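Local coordinates for protein endoglucanase (Clostridium thermocellum, PDB 2C4X) that probably hydrolyses cellulose as a whole enzyme, represented here by its C-terminal PKD domain and the CBM44 module, a beta-sandwich that recognises beta-glucan chains and xyloglucan, at residues 11-16 / 32-37; 27-32 / 59-64; 70-75 / 88-93; 163-168 / 216-221. The protein carries 1 engineered substitution. One frame throughout, in Å; residues are numbered along the deposited sequence.

From the N terminus, residues 11-16 meet 32-37 in contact 1, closing a loop that contains strand 27-30. Contact 2 crosses it: 27-32 lies inside that loop, while its partner 59-64 lies beyond it, and Ser32 belongs to both. Together they run through the three-stranded sheet 15-17, 27-30, 60-63. Contact 3 follows in series as the hairpin 70-75 / 88-93 of the facing sheet; Phe14, Phe29 and Ala31 from the first two contacts pack on its Val73 and Leu75, joining the two layers of the PKD domain. Contact 4, 163-168 with 216-221, closes a long loop in the carbohydrate-binding module, with nearest atoms about 8 Å from contact 3.

Contact 1 (11-16 / 32-37); sequences KAIFTF and SNSIDE. With CA (calcium ion), chain B.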
loop_
_atom_site.group_PDB
_atom_site.type_symbol
_atom_site.label_atom_id
_atom_site.label_comp_id
_atom_site.label_asym_id
_atom_site.label_seq_id
_atom_site.Cartn_x
_atom_site.Cartn_y
_atom_site.Cartn_z
ATOM N N LYS A 11 -12.773 -29.310 14.598
ATOM C CA LYS A 11 -12.182 -27.971 14.653
ATOM C C LYS A 11 -11.552 -27.615 13.311
ATOM O O LYS A 11 -10.774 -28.392 12.758
ATOM C CB LYS A 11 -11.221 -27.847 15.834
ATOM C CG LYS A 11 -11.999 -27.931 17.176
ATOM C CD LYS A 11 -11.232 -27.478 18.421
ATOM C CE LYS A 11 -11.116 -25.936 18.513
ATOM N NZ LYS A 11 -12.398 -25.144 18.327
ATOM N N ALA A 12 -11.957 -26.465 12.779
ATOM C CA ALA A 12 -11.548 -26.000 11.467
ATOM C C ALA A 12 -10.527 -24.872 11.614
ATOM O O ALA A 12 -10.723 -23.907 12.369
ATOM C CB ALA A 12 -12.756 -25.522 10.672
ATOM N N ILE A 13 -9.421 -25.005 10.901
ATOM C CA ILE A 13 -8.383 -23.975 10.912
ATOM C C ILE A 13 -7.532 -24.179 9.671
ATOM O O ILE A 13 -7.379 -25.305 9.189
ATOM C CB ILE A 13 -7.491 -24.040 12.194
ATOM C CG1 ILE A 13 -6.628 -22.767 12.315
ATOM C CG2 ILE A 13 -6.636 -25.311 12.187
ATOM C CD1 ILE A 13 -5.971 -22.553 13.672
ATOM N N PHE A 14 -6.998 -23.086 9.144
ATOM C CA PHE A 14 -6.021 -23.188 8.075
ATOM C C PHE A 14 -5.031 -22.050 8.101
ATOM O O PHE A 14 -5.294 -21.003 8.694
ATOM C CB PHE A 14 -6.702 -23.302 6.697
ATOM C CG PHE A 14 -7.387 -22.039 6.236
ATOM C CD1 PHE A 14 -8.737 -21.817 6.518
ATOM C CD2 PHE A 14 -6.690 -21.084 5.498
ATOM C CE1 PHE A 14 -9.379 -20.650 6.079
ATOM C CE2 PHE A 14 -7.317 -19.915 5.063
ATOM C CZ PHE A 14 -8.660 -19.698 5.351
ATOM N N THR A 15 -3.879 -22.293 7.472
ATOM C CA THR A 15 -2.905 -21.261 7.150
ATOM C C THR A 15 -2.680 -21.297 5.628
ATOM O O THR A 15 -3.151 -22.215 4.945
ATOM C CB THR A 15 -1.556 -21.479 7.882
ATOM O OG1 THR A 15 -0.996 -22.734 7.482
ATOM C CG2 THR A 15 -1.738 -21.470 9.400
ATOM N N PHE A 16 -1.981 -20.298 5.092
ATOM C CA PHE A 16 -1.650 -20.305 3.669
ATOM C C PHE A 16 -0.257 -19.742 3.429
ATOM O O PHE A 16 0.285 -19.019 4.262
ATOM C CB PHE A 16 -2.708 -19.575 2.812
ATOM C CG PHE A 16 -2.957 -18.149 3.229
ATOM C CD1 PHE A 16 -2.091 -17.123 2.832
ATOM C CD2 PHE A 16 -4.058 -17.832 4.015
ATOM C CE1 PHE A 16 -2.315 -15.809 3.221
ATOM C CE2 PHE A 16 -4.289 -16.510 4.423
ATOM C CZ PHE A 16 -3.412 -15.497 4.018
ATOM N N SER A 32 -4.249 -28.631 7.752
ATOM C CA SER A 32 -3.803 -29.866 8.404
ATOM C C SER A 32 -3.895 -29.860 9.937
ATOM O O SER A 32 -3.859 -30.924 10.555
ATOM C CB SER A 32 -2.395 -30.253 7.946
ATOM O OG SER A 32 -1.439 -29.364 8.487
ATOM N N ASN A 33 -4.033 -28.681 10.547
ATOM C CA ASN A 33 -4.272 -28.638 11.994
ATOM C C ASN A 33 -5.736 -28.747 12.380
ATOM O O ASN A 33 -6.056 -28.780 13.573
ATOM C CB ASN A 33 -3.589 -27.442 12.669
ATOM C CG ASN A 33 -2.069 -27.559 12.650
ATOM O OD1 ASN A 33 -1.367 -26.561 12.523
ATOM N ND2 ASN A 33 -1.558 -28.785 12.762
ATOM N N SER A 34 -6.615 -28.818 11.377
ATOM C CA SER A 34 -8.018 -29.174 11.597
ATOM C C SER A 34 -8.092 -30.598 12.151
ATOM O O SER A 34 -7.305 -31.469 11.765
ATOM C CB SER A 34 -8.842 -29.080 10.303
ATOM O OG SER A 34 -8.821 -27.769 9.764
ATOM N N ILE A 35 -9.038 -30.836 13.048
ATOM C CA ILE A 35 -9.146 -32.144 13.690
ATOM C C ILE A 35 -10.557 -32.409 14.201
ATOM O O ILE A 35 -11.244 -31.494 14.643
ATOM C CB ILE A 35 -8.077 -32.308 14.834
ATOM C CG1 ILE A 35 -8.093 -33.730 15.414
ATOM C CG2 ILE A 35 -8.237 -31.210 15.897
ATOM C CD1 ILE A 35 -6.858 -34.075 16.273
ATOM N N ASP A 36 -10.999 -33.659 14.085
ATOM C CA ASP A 36 -12.172 -34.100 14.806
ATOM C C ASP A 36 -11.696 -34.878 16.024
ATOM O O ASP A 36 -10.958 -35.857 15.896
ATOM C CB ASP A 36 -13.099 -34.952 13.941
ATOM C CG ASP A 36 -14.460 -35.118 14.563
ATOM O OD1 ASP A 36 -14.942 -34.150 15.191
ATOM O OD2 ASP A 36 -15.062 -36.205 14.450
ATOM N N GLU A 37 -12.114 -34.428 17.203
ATOM C CA GLU A 37 -11.649 -35.005 18.453
ATOM C C GLU A 37 -12.235 -36.389 18.755
ATOM O O GLU A 37 -11.583 -37.202 19.417
ATOM C CB GLU A 37 -11.905 -34.040 19.618
ATOM C CG GLU A 37 -11.406 -32.609 19.363
ATOM C CD GLU A 37 -9.887 -32.484 19.383
ATOM O OE1 GLU A 37 -9.192 -33.430 19.811
ATOM O OE2 GLU A 37 -9.385 -31.417 18.978
HETATM CA CA CA B . -17.011 -35.503 15.573
HETATM O O HOH W 1 -17.499 -37.646 14.565
#
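Ser34 reaches across to the backbone of Lys11 and Ile13, and its short side chain can be followed atom by atom. CB sits 3.2 Å from Lys11 O, next to the CA of the same serine, which makes a CA-H...O contact with that oxygen. With OG anti to the carbonyl carbon (chi1 -60°), the hydroxyl turns to Ile13, whose N donates to Ser34 OG over 3.0 Å in a fairly straight bond of 162°. Ile13 O lies 2.9 Å from the same OG, which also makes a weak hydrogen bond with Ala31 O, so this hydroxyl of a buried residue has backbone polar partners close by. Next door, Lys11 and Ile35 form a single antiparallel bridge: Lys11 N gives to Ile35 O at 2.7 Å, and Ile35 N returns a bond to Lys11 O at 3.0 Å. On the outer side, the Ile13 CG2 methyl rests 3.7 Å from Asn33 CB. One residue past the bridge, Asp36 binds calcium through both carboxylate oxygens, OD1 at 2.5 Å and OD2 at 2.4 Å, alongside water 1. Asn7, Gln8, Asp38 and Asp79 complete the protein ligands, and the bridged loop segments run directly into this calcium site of the PKD domain.

Contact 2 (27-32 / 59-64); sequences VVFNAS and PTITYK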
loop_
_atom_site.group_PDB
_atom_site.type_symbol
_atom_site.label_atom_id
_atom_site.label_comp_id
_atom_site.label_asym_id
_atom_site.label_seq_id
_atom_site.Cartn_x
_atom_site.Cartn_y
_atom_site.Cartn_z
ATOM N N VAL A 27 -1.037 -20.343 -4.342
ATOM C CA VAL A 27 -1.169 -20.243 -2.897
ATOM C C VAL A 27 -1.499 -21.649 -2.399
ATOM O O VAL A 27 -2.405 -22.298 -2.913
ATOM C CB VAL A 27 -2.320 -19.286 -2.491
ATOM C CG1 VAL A 27 -2.443 -19.195 -0.963
ATOM C CG2 VAL A 27 -2.098 -17.893 -3.074
ATOM N N VAL A 28 -0.754 -22.136 -1.416
ATOM C CA VAL A 28 -1.097 -23.413 -0.819
ATOM C C VAL A 28 -1.852 -23.156 0.473
ATOM O O VAL A 28 -1.310 -22.560 1.398
ATOM C CB VAL A 28 0.141 -24.307 -0.565
ATOM C CG1 VAL A 28 -0.273 -25.594 0.163
ATOM C CG2 VAL A 28 0.847 -24.631 -1.875
ATOM N N PHE A 29 -3.107 -23.591 0.524
ATOM C CA PHE A 29 -3.894 -23.515 1.749
ATOM C C PHE A 29 -3.733 -24.824 2.494
ATOM O O PHE A 29 -3.864 -25.904 1.912
ATOM C CB PHE A 29 -5.376 -23.242 1.437
ATOM C CG PHE A 29 -5.621 -21.888 0.824
ATOM C CD1 PHE A 29 -5.593 -21.720 -0.562
ATOM C CD2 PHE A 29 -5.873 -20.783 1.632
ATOM C CE1 PHE A 29 -5.837 -20.460 -1.138
ATOM C CE2 PHE A 29 -6.098 -19.519 1.079
ATOM C CZ PHE A 29 -6.083 -19.356 -0.311
ATOM N N ASN A 30 -3.447 -24.724 3.783
ATOM C CA ASN A 30 -3.112 -25.893 4.576
ATOM C C ASN A 30 -4.006 -25.983 5.809
ATOM O O ASN A 30 -3.819 -25.255 6.778
ATOM C CB ASN A 30 -1.625 -25.838 4.953
ATOM C CG ASN A 30 -1.137 -27.107 5.612
ATOM O OD1 ASN A 30 -1.878 -27.777 6.325
ATOM N ND2 ASN A 30 0.126 -27.444 5.378
ATOM N N ALA A 31 -4.989 -26.877 5.756
ATOM C CA ALA A 31 -5.921 -27.085 6.866
ATOM C C ALA A 31 -5.526 -28.260 7.765
ATOM O O ALA A 31 -6.373 -28.819 8.466
ATOM C CB ALA A 31 -7.332 -27.293 6.321
ATOM N N SER A 32 -4.249 -28.631 7.752
ATOM C CA SER A 32 -3.803 -29.866 8.404
ATOM C C SER A 32 -3.895 -29.860 9.937
ATOM O O SER A 32 -3.859 -30.924 10.555
ATOM C CB SER A 32 -2.395 -30.253 7.946
ATOM O OG SER A 32 -1.439 -29.364 8.487
ATOM N N PRO A 59 -6.248 -32.344 3.653
ATOM C CA PRO A 59 -6.252 -30.967 4.175
ATOM C C PRO A 59 -5.515 -29.861 3.392
ATOM O O PRO A 59 -5.596 -28.694 3.781
ATOM C CB PRO A 59 -5.656 -31.118 5.585
ATOM C CG PRO A 59 -4.916 -32.389 5.592
ATOM C CD PRO A 59 -5.332 -33.224 4.407
ATOM N N THR A 60 -4.816 -30.183 2.313
ATOM C CA THR A 60 -4.215 -29.103 1.523
ATOM C C THR A 60 -4.879 -28.928 0.151
ATOM O O THR A 60 -5.504 -29.845 -0.381
ATOM C CB THR A 60 -2.675 -29.223 1.371
ATOM O OG1 THR A 60 -2.371 -30.226 0.400
ATOM C CG2 THR A 60 -1.996 -29.561 2.709
ATOM N N ILE A 61 -4.759 -27.723 -0.398
ATOM C CA ILE A 61 -5.289 -27.397 -1.713
ATOM C C ILE A 61 -4.463 -26.220 -2.221
ATOM O O ILE A 61 -3.979 -25.408 -1.432
ATOM C CB ILE A 61 -6.832 -27.084 -1.684
ATOM C CG1 ILE A 61 -7.436 -27.179 -3.100
ATOM C CG2 ILE A 61 -7.134 -25.714 -1.023
ATOM C CD1 ILE A 61 -8.958 -27.434 -3.154
ATOM N N THR A 62 -4.265 -26.153 -3.528
ATOM C CA THR A 62 -3.571 -25.019 -4.119
ATOM C C THR A 62 -4.526 -24.239 -5.021
ATOM O O THR A 62 -5.451 -24.816 -5.615
ATOM C CB THR A 62 -2.233 -25.434 -4.836
ATOM O OG1 THR A 62 -1.525 -24.263 -5.259
ATOM C CG2 THR A 62 -2.487 -26.329 -6.045
ATOM N N TYR A 63 -4.303 -22.931 -5.101
ATOM C CA TYR A 63 -5.217 -22.015 -5.768
ATOM C C TYR A 63 -4.490 -20.773 -6.305
ATOM O O TYR A 63 -3.506 -20.327 -5.720
ATOM C CB TYR A 63 -6.354 -21.602 -4.808
ATOM C CG TYR A 63 -7.516 -20.985 -5.536
ATOM C CD1 TYR A 63 -8.372 -21.776 -6.300
ATOM C CD2 TYR A 63 -7.734 -19.604 -5.511
ATOM C CE1 TYR A 63 -9.418 -21.223 -7.005
ATOM C CE2 TYR A 63 -8.790 -19.036 -6.211
ATOM C CZ TYR A 63 -9.628 -19.851 -6.955
ATOM O OH TYR A 63 -10.674 -19.316 -7.674
ATOM N N LYS A 64 -4.994 -20.224 -7.412
ATOM C CA LYS A 64 -4.459 -19.010 -8.032
ATOM C C LYS A 64 -5.567 -17.981 -8.207
ATOM O O LYS A 64 -6.656 -18.318 -8.672
ATOM C CB LYS A 64 -3.880 -19.325 -9.420
ATOM C CG LYS A 64 -2.750 -20.324 -9.438
ATOM C CD LYS A 64 -2.286 -20.629 -10.861
ATOM C CE LYS A 64 -3.010 -21.829 -11.429
ATOM N NZ LYS A 64 -2.459 -22.254 -12.771
#
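Phe29 meets Tyr63 across the strand pair, and its ring also carries its neighbour Val27. Val27 CG1 sits over one face of the ring, 3.6 Å above its plane and offset toward the rim, while Tyr63 CB meets the edge at Phe29 CE1, 3.9 Å away. Lower on the same side chain, Ile61 CG2 fits against Phe29 CB. CG1 of Ile61 instead swings anti to its backbone N (chi1 -162°), and the side chain heads off to Trp46. At the other end Pro59 is the bump: its CB nestles 3.6 Å from Ser32 N, and its CG lies against Ser32 CA, filling the bend where the strand turns off. Strands 27-30 and 60-63 are antiparallel neighbours in the three-stranded sheet of the PKD sandwich; Phe29 packs on Val73 and Ile91 of the facing sheet, and Val27 on Ile91. Paired bonds join Val27 with Tyr63 and Phe29 with Ile61; beyond them Ala31 N donates to Pro59 O at 2.8 Å. The bend itself is an Asx turn, Asn30 OD1 accepting from Ser32 N (2.9 Å); Ser32 OG adds a second bond to the same oxygen (2.7 Å). On the outer face Thr60 CG2 lies beside the Asn30 amide, the two side chains pointing the same way.

Contact 3 (70-75 / 88-93); sequences TYKVKL and TATIKV
Tyr71 and Ile91 face each other as a hydrogen-bonded pair, as do Val73 and Ala89, in two antiparallel strands whose axes come within 4.6 Å at 150° between their N-to-C directions. Tyr71 N donates to Ile91 O at 2.8 Å in an almost perfectly straight bond (177°), and Ile91 N returns one to Tyr71 O; Val73 N and Ala89 O are 2.7 Å apart in the second pair. Between these bonds, the CA-H groups of Thr88, Thr90 and Thr70 point to carbonyl oxygens of the opposite strand. On the inner face Ile91 CG2 touches two partners of the other strand, Val73 CG2 at 3.8 Å and Tyr71 CB at 3.9 Å. The Tyr71 ring has Ile91 O at its edge, and CD2 touches Val93 CG2 at 3.9 Å as the two side chains cross obliquely. Tyr65 stacks on that ring, and Asn67 O holds its hydroxyl. The outer face is a row of threonines and lysines. Lys74 CG, anti to the backbone N (chi1 178°), comes 3.5 Å from Thr88 OG1, and the chain runs on stretched out. The methyls Thr70 CG2 and Thr90 CG2 are modelled at 3.2 Å, a spacing tight enough to be doubtful. Val73 also packs on Trp46 of the adjacent strand 41-47. This is the beta hairpin 69-79 / 84-93, whose second strand lies at the edge of the four-stranded sheet of the PKD beta-sandwich.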
loop_
_atom_site.group_PDB
_atom_site.type_symbol
_atom_site.label_atom_id
_atom_site.label_comp_id
_atom_site.label_asym_id
_atom_site.label_seq_id
_atom_site.Cartn_x
_atom_site.Cartn_y
_atom_site.Cartn_z
ATOM N N THR A 70 -8.636 -8.178 -2.045
ATOM C CA THR A 70 -8.669 -8.807 -0.738
ATOM C C THR A 70 -9.836 -9.789 -0.709
ATOM O O THR A 70 -10.989 -9.401 -0.887
ATOM C CB THR A 70 -8.782 -7.740 0.365
ATOM O OG1 THR A 70 -7.636 -6.885 0.294
ATOM C CG2 THR A 70 -8.830 -8.378 1.737
ATOM N N TYR A 71 -9.512 -11.060 -0.492
ATOM C CA TYR A 71 -10.482 -12.143 -0.552
ATOM C C TYR A 71 -10.707 -12.780 0.824
ATOM O O TYR A 71 -9.757 -12.991 1.572
ATOM C CB TYR A 71 -9.994 -13.203 -1.547
ATOM C CG TYR A 71 -9.801 -12.654 -2.951
ATOM C CD1 TYR A 71 -10.867 -12.600 -3.838
ATOM C CD2 TYR A 71 -8.555 -12.148 -3.372
ATOM C CE1 TYR A 71 -10.707 -12.089 -5.128
ATOM C CE2 TYR A 71 -8.380 -11.626 -4.680
ATOM C CZ TYR A 71 -9.467 -11.603 -5.538
ATOM O OH TYR A 71 -9.347 -11.115 -6.810
ATOM N N LYS A 72 -11.964 -13.083 1.145
ATOM C CA LYS A 72 -12.286 -13.851 2.346
ATOM C C LYS A 72 -12.343 -15.328 1.979
ATOM O O LYS A 72 -13.157 -15.728 1.151
ATOM C CB LYS A 72 -13.627 -13.412 2.941
ATOM C CG LYS A 72 -13.684 -11.946 3.336
ATOM C CD LYS A 72 -15.123 -11.488 3.652
ATOM C CE LYS A 72 -15.550 -11.834 5.063
ATOM N NZ LYS A 72 -16.719 -10.979 5.490
ATOM N N VAL A 73 -11.469 -16.125 2.582
ATOM C CA VAL A 73 -11.410 -17.559 2.310
ATOM C C VAL A 73 -12.063 -18.261 3.486
ATOM O O VAL A 73 -11.621 -18.103 4.626
ATOM C CB VAL A 73 -9.954 -18.052 2.089
ATOM C CG1 VAL A 73 -9.913 -19.585 1.812
ATOM C CG2 VAL A 73 -9.308 -17.261 0.948
ATOM N N LYS A 74 -13.153 -18.979 3.206
ATOM C CA LYS A 74 -13.870 -19.722 4.221
ATOM C C LYS A 74 -13.640 -21.216 4.048
ATOM O O LYS A 74 -13.857 -21.766 2.965
ATOM C CB LYS A 74 -15.376 -19.415 4.174
ATOM C CG LYS A 74 -16.194 -20.203 5.203
ATOM C CD LYS A 74 -17.654 -19.804 5.128
ATOM C CE LYS A 74 -18.435 -20.302 6.324
ATOM N NZ LYS A 74 -19.919 -20.113 6.123
ATOM N N LEU A 75 -13.200 -21.866 5.125
ATOM C CA LEU A 75 -13.078 -23.311 5.144
ATOM C C LEU A 75 -14.172 -23.892 6.011
ATOM O O LEU A 75 -14.365 -23.455 7.144
ATOM C CB LEU A 75 -11.721 -23.734 5.721
ATOM C CG LEU A 75 -11.552 -25.204 6.148
ATOM C CD1 LEU A 75 -11.493 -26.125 4.914
ATOM C CD2 LEU A 75 -10.296 -25.364 7.024
ATOM N N THR A 88 -12.658 -18.662 8.819
ATOM C CA THR A 88 -12.524 -17.698 7.724
ATOM C C THR A 88 -11.308 -16.812 7.955
ATOM O O THR A 88 -11.105 -16.293 9.057
ATOM C CB THR A 88 -13.814 -16.819 7.575
ATOM O OG1 THR A 88 -14.937 -17.672 7.326
ATOM C CG2 THR A 88 -13.697 -15.823 6.427
ATOM N N ALA A 89 -10.482 -16.662 6.924
ATOM C CA ALA A 89 -9.354 -15.742 6.996
ATOM C C ALA A 89 -9.295 -14.941 5.703
ATOM O O ALA A 89 -9.924 -15.308 4.702
ATOM C CB ALA A 89 -8.037 -16.498 7.241
ATOM N N THR A 90 -8.532 -13.854 5.729
ATOM C CA THR A 90 -8.434 -12.943 4.603
ATOM C C THR A 90 -7.083 -13.103 3.902
ATOM O O THR A 90 -6.053 -13.264 4.557
ATOM C CB THR A 90 -8.639 -11.472 5.090
ATOM O OG1 THR A 90 -10.034 -11.241 5.317
ATOM C CG2 THR A 90 -8.151 -10.477 4.068
ATOM N N ILE A 91 -7.098 -13.065 2.574
ATOM C CA ILE A 91 -5.866 -13.053 1.793
ATOM C C ILE A 91 -5.863 -11.855 0.834
ATOM O O ILE A 91 -6.856 -11.600 0.130
ATOM C CB ILE A 91 -5.655 -14.415 1.030
ATOM C CG1 ILE A 91 -4.246 -14.509 0.414
ATOM C CG2 ILE A 91 -6.758 -14.657 -0.032
ATOM C CD1 ILE A 91 -3.924 -15.912 -0.131
ATOM N N LYS A 92 -4.751 -11.124 0.820
ATOM C CA LYS A 92 -4.575 -10.020 -0.110
ATOM C C LYS A 92 -3.678 -10.426 -1.277
ATOM O O LYS A 92 -2.581 -10.955 -1.089
ATOM C CB LYS A 92 -4.033 -8.771 0.602
ATOM C CG LYS A 92 -3.919 -7.562 -0.319
ATOM C CD LYS A 92 -3.375 -6.320 0.388
ATOM C CE LYS A 92 -2.783 -5.359 -0.640
ATOM N NZ LYS A 92 -2.450 -4.038 -0.043
ATOM N N VAL A 93 -4.166 -10.182 -2.487
ATOM C CA VAL A 93 -3.446 -10.519 -3.706
ATOM C C VAL A 93 -3.128 -9.208 -4.425
ATOM O O VAL A 93 -4.012 -8.364 -4.624
ATOM C CB VAL A 93 -4.282 -11.456 -4.623
ATOM C CG1 VAL A 93 -3.510 -11.841 -5.906
ATOM C CG2 VAL A 93 -4.738 -12.731 -3.857
#

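Contact 4 (163-168 / 216-221); sequences GTTMTF and TLTLPE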
loop_
_atom_site.group_PDB
_atom_site.type_symbol
_atom_site.label_atom_id
_atom_site.label_comp_id
_atom_site.label_asym_id
_atom_site.label_seq_id
_atom_site.Cartn_x
_atom_site.Cartn_y
_atom_site.Cartn_z
ATOM N N GLY A 163 -11.408 12.835 4.538
ATOM C CA GLY A 163 -11.515 11.526 5.184
ATOM C C GLY A 163 -10.636 10.457 4.550
ATOM O O GLY A 163 -10.480 9.372 5.110
ATOM N N THR A 164 -10.059 10.767 3.389
ATOM C CA THR A 164 -9.282 9.797 2.597
ATOM C C THR A 164 -7.882 9.556 3.160
ATOM O O THR A 164 -7.164 10.502 3.489
ATOM C CB THR A 164 -9.138 10.274 1.127
ATOM O OG1 THR A 164 -10.433 10.533 0.574
ATOM C CG2 THR A 164 -8.395 9.242 0.252
ATOM N N THR A 165 -7.494 8.289 3.260
ATOM C CA THR A 165 -6.128 7.949 3.618
ATOM C C THR A 165 -5.332 7.666 2.346
ATOM O O THR A 165 -5.680 6.777 1.568
ATOM C CB THR A 165 -6.065 6.754 4.587
ATOM O OG1 THR A 165 -6.786 7.075 5.783
ATOM C CG2 THR A 165 -4.623 6.409 4.951
HETATM N N MSE A 166 -4.278 8.449 2.140
HETATM C CA MSE A 166 -3.356 8.262 1.026
HETATM C C MSE A 166 -2.146 7.463 1.487
HETATM O O MSE A 166 -1.672 7.649 2.609
HETATM C CB MSE A 166 -2.873 9.619 0.509
HETATM C CG MSE A 166 -3.921 10.467 -0.189
HETATM SE SE MSE A 166 -3.548 12.384 0.080
HETATM C CE MSE A 166 -4.432 12.538 1.832
ATOM N N THR A 167 -1.640 6.600 0.606
ATOM C CA THR A 167 -0.408 5.855 0.843
ATOM C C THR A 167 0.671 6.295 -0.147
ATOM O O THR A 167 0.469 6.231 -1.361
ATOM C CB THR A 167 -0.658 4.326 0.720
ATOM O OG1 THR A 167 -1.605 3.925 1.711
ATOM C CG2 THR A 167 0.621 3.534 0.913
ATOM N N PHE A 168 1.807 6.750 0.382
ATOM C CA PHE A 168 2.957 7.158 -0.428
ATOM C C PHE A 168 4.040 6.092 -0.306
ATOM O O PHE A 168 4.206 5.497 0.761
ATOM C CB PHE A 168 3.541 8.482 0.080
ATOM C CG PHE A 168 2.614 9.667 -0.039
ATOM C CD1 PHE A 168 1.518 9.818 0.823
ATOM C CD2 PHE A 168 2.867 10.659 -0.984
ATOM C CE1 PHE A 168 0.669 10.930 0.726
ATOM C CE2 PHE A 168 2.031 11.781 -1.095
ATOM C CZ PHE A 168 0.929 11.920 -0.233
ATOM N N THR A 216 1.634 6.676 5.235
ATOM C CA THR A 216 0.244 7.072 5.004
ATOM C C THR A 216 -0.063 8.470 5.537
ATOM O O THR A 216 0.627 8.987 6.425
ATOM C CB THR A 216 -0.777 6.076 5.601
ATOM O OG1 THR A 216 -0.673 6.084 7.027
ATOM C CG2 THR A 216 -0.555 4.658 5.066
ATOM N N LEU A 217 -1.125 9.059 4.997
ATOM C CA LEU A 217 -1.563 10.394 5.383
ATOM C C LEU A 217 -3.074 10.497 5.200
ATOM O O LEU A 217 -3.594 10.147 4.141
ATOM C CB LEU A 217 -0.844 11.435 4.522
ATOM C CG LEU A 217 -1.311 12.890 4.620
ATOM C CD1 LEU A 217 -1.049 13.455 5.997
ATOM C CD2 LEU A 217 -0.639 13.712 3.566
ATOM N N THR A 218 -3.776 10.966 6.229
ATOM C CA THR A 218 -5.220 11.170 6.132
ATOM C C THR A 218 -5.584 12.649 6.019
ATOM O O THR A 218 -5.146 13.474 6.838
ATOM C CB THR A 218 -5.971 10.532 7.325
ATOM O OG1 THR A 218 -5.606 9.156 7.422
ATOM C CG2 THR A 218 -7.487 10.624 7.146
ATOM N N LEU A 219 -6.368 12.982 4.993
ATOM C CA LEU A 219 -7.028 14.284 4.932
ATOM C C LEU A 219 -8.227 14.227 5.887
ATOM O O LEU A 219 -9.116 13.404 5.694
ATOM C CB LEU A 219 -7.484 14.607 3.501
ATOM C CG LEU A 219 -8.207 15.953 3.309
ATOM C CD1 LEU A 219 -7.240 17.121 3.544
ATOM C CD2 LEU A 219 -8.848 16.062 1.930
ATOM N N PRO A 220 -8.241 15.077 6.937
ATOM C CA PRO A 220 -9.321 15.014 7.930
ATOM C C PRO A 220 -10.718 15.227 7.339
ATOM O O PRO A 220 -10.887 15.967 6.363
ATOM C CB PRO A 220 -8.970 16.145 8.906
ATOM C CG PRO A 220 -7.500 16.338 8.740
ATOM C CD PRO A 220 -7.248 16.115 7.277
ATOM N N GLU A 221 -11.704 14.581 7.949
ATOM C CA GLU A 221 -13.091 14.628 7.483
ATOM C C GLU A 221 -13.759 16.013 7.485
ATOM O O GLU A 221 -14.709 16.242 6.731
ATOM C CB GLU A 221 -13.937 13.649 8.298
ATOM C CG GLU A 221 -14.796 12.769 7.428
ATOM C CD GLU A 221 -14.784 11.321 7.879
ATOM O OE1 GLU A 221 -15.467 11.009 8.884
ATOM O OE2 GLU A 221 -14.102 10.497 7.220
#
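Met166 and Leu217 form the hydrogen-bonded pair of two antiparallel strands whose axes approach to 4.4 Å, and past the strand ends the bonding continues from Leu219 N to Thr164 O and from Gly163 N to Leu219 O. The Met166 residue is a selenomethionine. Its chain bends at chi2 and at chi3 (-84°), the latter bringing CE back over the partner strand, 3.4 Å from Leu217 O and 4.0 Å from Leu219 CB. Phe168 reaches Leu217, with CE1 4.1 Å from Leu217 CB. Beyond the pair, Met166 and Phe168 pack on Met231 of the second sheet, inside the beta-sandwich. Four threonines form two cross-strand pairs on the outer face. Thr165 OG1 and Thr218 OG1 share a hydrogen bond of 2.9 Å in which either may donate, and Thr167 OG1 lies 3.6 Å from Thr216 CG2, the two side chains side by side. At the end, Glu221 curls back until OE2 is 3.4 Å from Gly163 CA, close against a residue that has no side chain. The chemistry is thus split by face: apolar groups of Met166, Phe168, Leu217 and Leu219 turn to the inner side, while on the other a hydroxyl pair supplements the backbone bonds.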